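Local coordinates for protein transcriptional regulator, LacI family (Lactobacillus brevis, PDB 3JY6) that probably binds DNA as a LacI-type transcription factor and controls gene expression, with a periplasmic-binding-protein-like domain as its regulatory part, at residues Ser90-Met95 / Ile232-Phe237; Ala150-Val155 / Asn179-Val184. All coordinates share one frame; numbering follows the deposited sequence.

Interaction 1 (Ser90-Met95 / Ile232-Phe237)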
# COMPACT_ATOMS: atom_id res chain seq x y z
N SER A 90 5.97 6.32 -19.85
CA SER A 90 6.39 5.19 -19.02
C SER A 90 7.13 5.70 -17.77
O SER A 90 7.75 6.77 -17.78
CB SER A 90 7.29 4.25 -19.83
OG SER A 90 7.25 2.94 -19.30
N VAL A 91 7.04 4.95 -16.69
CA VAL A 91 7.68 5.34 -15.45
C VAL A 91 8.40 4.20 -14.74
O VAL A 91 7.92 3.06 -14.72
CB VAL A 91 6.66 5.94 -14.45
CG1 VAL A 91 7.37 6.46 -13.20
CG2 VAL A 91 5.87 7.05 -15.11
N ASP A 92 9.57 4.53 -14.19
CA ASP A 92 10.38 3.60 -13.41
C ASP A 92 10.82 2.34 -14.15
O ASP A 92 10.94 1.28 -13.55
CB ASP A 92 9.60 3.19 -12.14
CG ASP A 92 10.47 2.48 -11.12
OD1 ASP A 92 11.48 3.07 -10.68
OD2 ASP A 92 10.16 1.33 -10.75
N ARG A 93 11.08 2.45 -15.45
CA ARG A 93 11.44 1.28 -16.23
C ARG A 93 12.86 1.13 -16.73
O ARG A 93 13.31 0.02 -16.94
CB ARG A 93 10.48 1.13 -17.42
CG ARG A 93 9.20 0.39 -17.08
CD ARG A 93 9.51 -1.08 -16.87
NE ARG A 93 10.25 -1.64 -18.00
CZ ARG A 93 9.71 -1.97 -19.17
NH1 ARG A 93 8.41 -1.82 -19.38
NH2 ARG A 93 10.49 -2.45 -20.14
N GLU A 94 13.56 2.23 -16.94
CA GLU A 94 14.92 2.15 -17.45
C GLU A 94 14.92 1.29 -18.72
O GLU A 94 15.61 0.28 -18.80
CB GLU A 94 15.86 1.53 -16.41
CG GLU A 94 17.32 1.93 -16.61
CD GLU A 94 17.71 3.15 -15.79
OE1 GLU A 94 17.99 2.99 -14.58
OE2 GLU A 94 17.72 4.27 -16.35
N MET A 95 14.11 1.70 -19.69
CA MET A 95 13.99 1.02 -20.98
C MET A 95 14.89 1.77 -21.97
O MET A 95 14.85 2.99 -22.02
CB MET A 95 12.54 1.11 -21.46
CG MET A 95 12.10 -0.00 -22.40
SD MET A 95 10.61 0.45 -23.34
CE MET A 95 9.58 1.20 -22.09
N ILE A 232 17.25 4.86 0.85
CA ILE A 232 17.19 5.59 -0.41
C ILE A 232 15.74 5.72 -0.88
O ILE A 232 15.05 4.72 -1.07
CB ILE A 232 17.99 4.90 -1.52
CG1 ILE A 232 19.40 4.61 -1.05
CG2 ILE A 232 18.06 5.84 -2.74
CD1 ILE A 232 20.10 3.53 -1.86
N THR A 233 15.28 6.95 -1.07
CA THR A 233 13.90 7.15 -1.50
C THR A 233 13.87 7.56 -2.95
O THR A 233 14.69 8.36 -3.39
CB THR A 233 13.18 8.25 -0.69
OG1 THR A 233 13.78 9.53 -0.96
CG2 THR A 233 13.29 7.97 0.81
N GLN A 234 12.93 6.99 -3.71
CA GLN A 234 12.78 7.33 -5.12
C GLN A 234 11.87 8.53 -5.40
O GLN A 234 11.84 9.00 -6.53
CB GLN A 234 12.24 6.13 -5.89
CG GLN A 234 13.29 5.22 -6.45
CD GLN A 234 12.68 4.03 -7.15
OE1 GLN A 234 12.25 3.06 -6.51
NE2 GLN A 234 12.60 4.11 -8.47
N ASN A 235 11.15 9.01 -4.38
CA ASN A 235 10.24 10.15 -4.55
C ASN A 235 9.11 9.74 -5.52
O ASN A 235 8.85 10.43 -6.50
CB ASN A 235 10.97 11.35 -5.18
CG ASN A 235 11.84 12.11 -4.19
OD1 ASN A 235 12.87 12.69 -4.56
ND2 ASN A 235 11.41 12.13 -2.93
N PRO A 236 8.43 8.61 -5.27
CA PRO A 236 7.35 8.16 -6.16
C PRO A 236 6.25 9.17 -6.46
O PRO A 236 5.73 9.22 -7.58
CB PRO A 236 6.83 6.91 -5.46
CG PRO A 236 7.16 7.16 -4.01
CD PRO A 236 8.54 7.75 -4.08
N PHE A 237 5.87 9.98 -5.47
CA PHE A 237 4.84 10.98 -5.69
C PHE A 237 5.35 11.94 -6.76
O PHE A 237 4.63 12.31 -7.70
CB PHE A 237 4.54 11.78 -4.41
CG PHE A 237 3.40 12.76 -4.56
CD1 PHE A 237 2.09 12.39 -4.24
CD2 PHE A 237 3.64 14.06 -5.02
CE1 PHE A 237 1.02 13.31 -4.39
CE2 PHE A 237 2.58 14.99 -5.18
CZ PHE A 237 1.27 14.61 -4.86
O HOH W 1 10.83 0.91 -7.67
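Asp92 and Gln234 make this contact by themselves, a carboxylate meeting an amide while the backbones stay well apart, 9.1 Å between Asp92 CA and Pro236 CA, the nearest CA pair. Strand 88-91 leads up to it: Ser90 and Val91 are still held in the sheet, Ser90 bonding through its backbone to Val103 and Val91 to Leu69. At Asp92 the strand ends, and positive phi and psi turn the chain away. With CG anti to the backbone N (chi1 -167°), the carboxylate reaches out to Gln234. Gln234 NE2 donates to Asp92 OD1 at 2.7 Å. The bond is short but bent, 139° at the hydrogen; it reaches OD1 on the syn side, tilted out of the carboxylate plane, while OD1 lies nearly in the plane of the amide. A water closes the other side of the pair, donating to Gln234 OE1 at 2.8 Å and to Asp92 OD2 at 3.2 Å, so both ends of each group are engaged. This is the region between the two Rossmann-like lobes of a type I periplasmic-binding-protein fold: Asp92 follows a strand of one lobe, and Gln234 lies in a crossover connection, between strand 231-233 and helix 236-251. As in relatives, the effector cleft probably lies nearby. Gln234 NE2 also bonds to Thr105, in another connection, and Phe21 touches both partners. An alanine in place of Asp92 is likely to leave the bridging water without one of its two acceptors and the Gln234 amide freer to turn. Beyond Asp92, Arg93 bonds through NH1 to Ser71 O, and Glu94 swings off to a salt bridge with Lys260 and a hydrogen bond with Asn107.

Interaction 2 (Ala150-Val155 / Asn179-Val184)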
# COMPACT_ATOMS: atom_id res chain seq x y z
N ALA A 150 31.86 -1.31 -4.37
CA ALA A 150 32.26 -2.22 -3.29
C ALA A 150 33.09 -3.44 -3.71
O ALA A 150 32.93 -3.97 -4.81
CB ALA A 150 31.02 -2.69 -2.55
N GLN A 151 33.96 -3.89 -2.82
CA GLN A 151 34.82 -5.04 -3.09
C GLN A 151 34.07 -6.34 -2.86
O GLN A 151 33.72 -7.05 -3.81
CB GLN A 151 36.07 -4.99 -2.19
N ASP A 152 33.86 -6.65 -1.59
CA ASP A 152 33.18 -7.86 -1.17
C ASP A 152 31.69 -7.66 -1.33
O ASP A 152 31.07 -6.95 -0.54
CB ASP A 152 33.51 -8.15 0.29
CG ASP A 152 33.04 -9.51 0.75
OD1 ASP A 152 32.37 -10.21 -0.05
OD2 ASP A 152 33.33 -9.89 1.90
N VAL A 153 31.12 -8.28 -2.37
CA VAL A 153 29.69 -8.17 -2.63
C VAL A 153 29.10 -9.55 -2.90
O VAL A 153 29.56 -10.26 -3.78
CB VAL A 153 29.40 -7.28 -3.86
CG1 VAL A 153 27.91 -7.20 -4.12
CG2 VAL A 153 29.97 -5.90 -3.64
N ASP A 154 28.10 -9.92 -2.12
CA ASP A 154 27.43 -11.20 -2.29
C ASP A 154 26.00 -10.89 -2.68
O ASP A 154 25.46 -9.86 -2.29
CB ASP A 154 27.47 -11.99 -0.98
CG ASP A 154 28.88 -12.42 -0.61
OD1 ASP A 154 29.54 -13.09 -1.45
OD2 ASP A 154 29.33 -12.09 0.51
N VAL A 155 25.37 -11.77 -3.44
CA VAL A 155 23.99 -11.51 -3.87
C VAL A 155 23.02 -12.62 -3.54
O VAL A 155 23.33 -13.80 -3.69
CB VAL A 155 23.95 -11.23 -5.39
CG1 VAL A 155 24.46 -12.42 -6.15
CG2 VAL A 155 22.53 -10.90 -5.83
N ASN A 179 31.95 -13.45 7.36
CA ASN A 179 33.24 -12.94 7.78
C ASN A 179 33.15 -11.76 8.75
O ASN A 179 32.07 -11.37 9.19
CB ASN A 179 34.12 -12.60 6.57
CG ASN A 179 33.40 -11.75 5.53
OD1 ASN A 179 32.94 -10.64 5.82
ND2 ASN A 179 33.31 -12.27 4.30
N ASP A 180 34.31 -11.20 9.09
CA ASP A 180 34.36 -10.07 10.02
C ASP A 180 34.24 -8.68 9.41
O ASP A 180 34.13 -7.70 10.14
CB ASP A 180 35.62 -10.15 10.87
CG ASP A 180 35.58 -11.29 11.86
OD1 ASP A 180 34.47 -11.66 12.30
OD2 ASP A 180 36.66 -11.81 12.21
N GLN A 181 34.26 -8.59 8.09
CA GLN A 181 34.13 -7.30 7.44
C GLN A 181 32.80 -6.67 7.86
O GLN A 181 31.79 -7.37 7.97
CB GLN A 181 34.19 -7.46 5.91
CG GLN A 181 35.61 -7.37 5.35
CD GLN A 181 35.74 -7.71 3.87
OE1 GLN A 181 34.88 -7.38 3.05
NE2 GLN A 181 36.85 -8.37 3.52
N LYS A 182 32.80 -5.36 8.15
CA LYS A 182 31.56 -4.68 8.52
C LYS A 182 30.69 -4.91 7.30
O LYS A 182 31.17 -4.85 6.17
CB LYS A 182 31.77 -3.17 8.74
CG LYS A 182 32.43 -2.82 10.07
CD LYS A 182 32.58 -1.31 10.26
CE LYS A 182 31.24 -0.61 10.52
NZ LYS A 182 31.41 0.84 10.85
N THR A 183 29.42 -5.17 7.54
CA THR A 183 28.50 -5.50 6.46
C THR A 183 27.25 -4.64 6.35
O THR A 183 26.68 -4.23 7.36
CB THR A 183 28.05 -6.97 6.60
OG1 THR A 183 29.21 -7.81 6.68
CG2 THR A 183 27.19 -7.40 5.42
N VAL A 184 26.82 -4.40 5.11
CA VAL A 184 25.59 -3.66 4.82
C VAL A 184 24.65 -4.61 4.07
O VAL A 184 25.02 -5.12 3.00
CB VAL A 184 25.76 -2.49 3.84
CG1 VAL A 184 24.84 -1.35 4.23
CG2 VAL A 184 27.19 -2.09 3.70
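The nearest CA atoms across the contact are those of Asp152 and Gln181, 8.7 Å apart, a separation that reflects strand 125-131 lying between strands 152-158 and 183-187 in the parallel sheet. Side chains alone span it. Asp152, its CG anti to the backbone N (chi1 -170°), extends its carboxylate toward the loop before strand 183-187, where Asn179 comes from the opposite direction. Asn179 ND2 gives a weak hydrogen bond to Asp152 OD2, 3.4 Å long, with the two flat groups turned about 50° apart. The other end of the same amide reaches forward along its own chain: Asn179 OD1 takes a weak bond from Gln181 N at 3.3 Å, the pairing of an Asx turn. The amide of Gln181 lies beside the carboxylate, almost perpendicular to it (84°). Further on, Thr183 OG1 donates to Gln181 O at 2.9 Å, coming from above the carbonyl plane. His125, on the intervening strand, hydrogen-bonds to both Thr183 and Asp154, linking the two strands that flank its own. The contact is at the surface, where the weak Asn179 bond is likely to compete with water. It joins the starts of two strands linked through helix 165-177, a beta-alpha-beta crossover that steps over one strand, as in Rossmann-like lobes.

From the N terminus, the chain builds most of one lobe before reaching 90-95, the first segment of interaction 1. It then adds strand 102-104, crosses into the second lobe, which begins with helix 107-119, and lays down the four-stranded sheet. Within that lobe, interaction 2 closes a short loop around helix 165-177, from 150-155 to 179-184. Only later does 232-237 close the long loop of interaction 1, so interaction 2 is nested inside it and the two do not cross. Their centres lie 27 Å apart and their atoms do not touch: interaction 1 ties the end of a strand in one lobe to one inter-lobe connection, while interaction 2 joins the starts of two strands within the other lobe.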